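Importin subunit beta-1 (PDB 3ND2) carries proteins into the nucleus in partnership with importin alpha, the adaptor that recognises classical nuclear localization signals in cargo. Local coordinates at residues A389-G394 with T431-G436. Numbering follows the deposited sequence.
Sequences AVMAFG and TAWCIG
Second helices of successive HEAT repeats, 383-395 of HEAT 9 and 425-441 of HEAT 10, pack nearly parallel here through Trp-433, Gly-394, Val-390 and Cys-434. The segment axes approach to 8.9 Å at 16°. Gly-394 lets the backbones close in, its CA 4.5 Å from Cys-434 CA; any CB there would run into the indole. Trp-433 lays its indole against the other helix from a chi1 of 170°, CG anti to the backbone N, and CH2 lies 3.6 Å from Gly-394 C. Met-391 starts away from the partner helix, but bends at chi2 and chi3 to bring SD back to the six-membered ring at an oblique angle, 3.6 Å from Trp-433 CZ3, a Met-aromatic contact. Cys-434 inserts between Val-390 and Phe-393: its CB meets Val-390 CG1 at 3.7 Å, while SG sits at the Phe-393 ring edge, 3.8 Å from CD1. Val-390 CG1 also touches Thr-431 OG1, which is hydrogen-bonded to Val-427 O. Replacing Trp-433 by alanine removes the whole indole, which would probably open a gap beside Gly-394 and leave the Met-391 sulfur without its aromatic partner. Helix 402-418 adds Ala-412 and Ile-416 against Phe-393. Such near-parallel packing of second helices is typical of the HEAT-repeat solenoid of importin beta.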
loop_
_atom_site.group_PDB
_atom_site.type_symbol
_atom_site.label_atom_id
_atom_site.label_comp_id
_atom_site.label_asym_id
_atom_site.label_seq_id
_atom_site.Cartn_x
_atom_site.Cartn_y
_atom_site.Cartn_z
ATOM N N ALA A 389 -3.030 2.712 -30.883
ATOM C CA ALA A 389 -4.474 2.920 -31.064
ATOM C C ALA A 389 -5.338 2.183 -30.025
ATOM O O ALA A 389 -6.356 2.719 -29.573
ATOM C CB ALA A 389 -4.906 2.541 -32.484
ATOM N N VAL A 390 -4.947 0.966 -29.648
ATOM C CA VAL A 390 -5.720 0.213 -28.653
ATOM C C VAL A 390 -5.451 0.739 -27.245
ATOM O O VAL A 390 -6.365 0.833 -26.426
ATOM C CB VAL A 390 -5.443 -1.307 -28.684
ATOM C CG1 VAL A 390 -6.728 -2.073 -28.454
ATOM C CG2 VAL A 390 -4.861 -1.716 -29.991
ATOM N N MET A 391 -4.193 1.060 -26.961
ATOM C CA MET A 391 -3.839 1.740 -25.727
ATOM C C MET A 391 -4.669 3.021 -25.557
ATOM O O MET A 391 -5.344 3.199 -24.542
ATOM C CB MET A 391 -2.343 2.076 -25.699
ATOM C CG MET A 391 -1.873 2.598 -24.342
ATOM S SD MET A 391 -2.123 1.354 -23.049
ATOM C CE MET A 391 -0.769 0.229 -23.374
ATOM N N ALA A 392 -4.623 3.898 -26.556
ATOM C CA ALA A 392 -5.377 5.150 -26.521
ATOM C C ALA A 392 -6.864 4.923 -26.269
ATOM O O ALA A 392 -7.457 5.584 -25.419
ATOM C CB ALA A 392 -5.162 5.935 -27.806
ATOM N N PHE A 393 -7.454 3.965 -26.984
ATOM C CA PHE A 393 -8.876 3.652 -26.818
ATOM C C PHE A 393 -9.225 3.096 -25.448
ATOM O O PHE A 393 -10.226 3.488 -24.868
ATOM C CB PHE A 393 -9.390 2.714 -27.914
ATOM C CG PHE A 393 -10.889 2.601 -27.952
ATOM C CD1 PHE A 393 -11.558 1.647 -27.168
ATOM C CD2 PHE A 393 -11.644 3.436 -28.783
ATOM C CE1 PHE A 393 -12.961 1.536 -27.212
ATOM C CE2 PHE A 393 -13.039 3.332 -28.829
ATOM C CZ PHE A 393 -13.698 2.382 -28.049
ATOM N N GLY A 394 -8.415 2.185 -24.929
ATOM C CA GLY A 394 -8.625 1.679 -23.566
ATOM C C GLY A 394 -8.447 2.764 -22.515
ATOM O O GLY A 394 -9.108 2.749 -21.483
ATOM N N THR A 431 -4.657 -5.308 -26.602
ATOM C CA THR A 431 -6.040 -5.568 -27.005
ATOM C C THR A 431 -6.822 -6.288 -25.911
ATOM O O THR A 431 -7.949 -5.907 -25.601
ATOM C CB THR A 431 -6.076 -6.366 -28.327
ATOM O OG1 THR A 431 -5.488 -5.572 -29.357
ATOM C CG2 THR A 431 -7.497 -6.751 -28.735
ATOM N N ALA A 432 -6.201 -7.318 -25.331
ATOM C CA ALA A 432 -6.748 -8.048 -24.187
ATOM C C ALA A 432 -7.024 -7.112 -23.011
ATOM O O ALA A 432 -8.079 -7.192 -22.389
ATOM C CB ALA A 432 -5.809 -9.164 -23.780
ATOM N N TRP A 433 -6.081 -6.220 -22.716
ATOM C CA TRP A 433 -6.275 -5.186 -21.685
ATOM C C TRP A 433 -7.438 -4.231 -22.004
ATOM O O TRP A 433 -8.244 -3.913 -21.129
ATOM C CB TRP A 433 -4.980 -4.404 -21.477
ATOM C CG TRP A 433 -5.119 -3.173 -20.633
ATOM C CD1 TRP A 433 -5.104 -3.104 -19.255
ATOM C CD2 TRP A 433 -5.265 -1.822 -21.099
ATOM N NE1 TRP A 433 -5.246 -1.798 -18.850
ATOM C CE2 TRP A 433 -5.342 -0.992 -19.956
ATOM C CE3 TRP A 433 -5.351 -1.233 -22.375
ATOM C CZ2 TRP A 433 -5.495 0.401 -20.049
ATOM C CZ3 TRP A 433 -5.504 0.141 -22.461
ATOM C CH2 TRP A 433 -5.582 0.942 -21.311
ATOM N N CYS A 434 -7.510 -3.776 -23.255
ATOM C CA CYS A 434 -8.543 -2.840 -23.700
ATOM C C CYS A 434 -9.951 -3.437 -23.545
ATOM O O CYS A 434 -10.862 -2.752 -23.075
ATOM C CB CYS A 434 -8.276 -2.402 -25.149
ATOM S SG CYS A 434 -9.438 -1.197 -25.847
ATOM N N ILE A 435 -10.121 -4.707 -23.930
ATOM C CA ILE A 435 -11.379 -5.435 -23.692
ATOM C C ILE A 435 -11.758 -5.454 -22.195
ATOM O O ILE A 435 -12.935 -5.283 -21.850
ATOM C CB ILE A 435 -11.361 -6.883 -24.270
ATOM C CG1 ILE A 435 -11.040 -6.865 -25.766
ATOM C CG2 ILE A 435 -12.709 -7.568 -24.066
ATOM C CD1 ILE A 435 -10.669 -8.221 -26.339
ATOM N N GLY A 436 -10.772 -5.646 -21.316
ATOM C CA GLY A 436 -11.008 -5.616 -19.872
ATOM C C GLY A 436 -11.401 -4.243 -19.344
ATOM O O GLY A 436 -12.220 -4.135 -18.442
#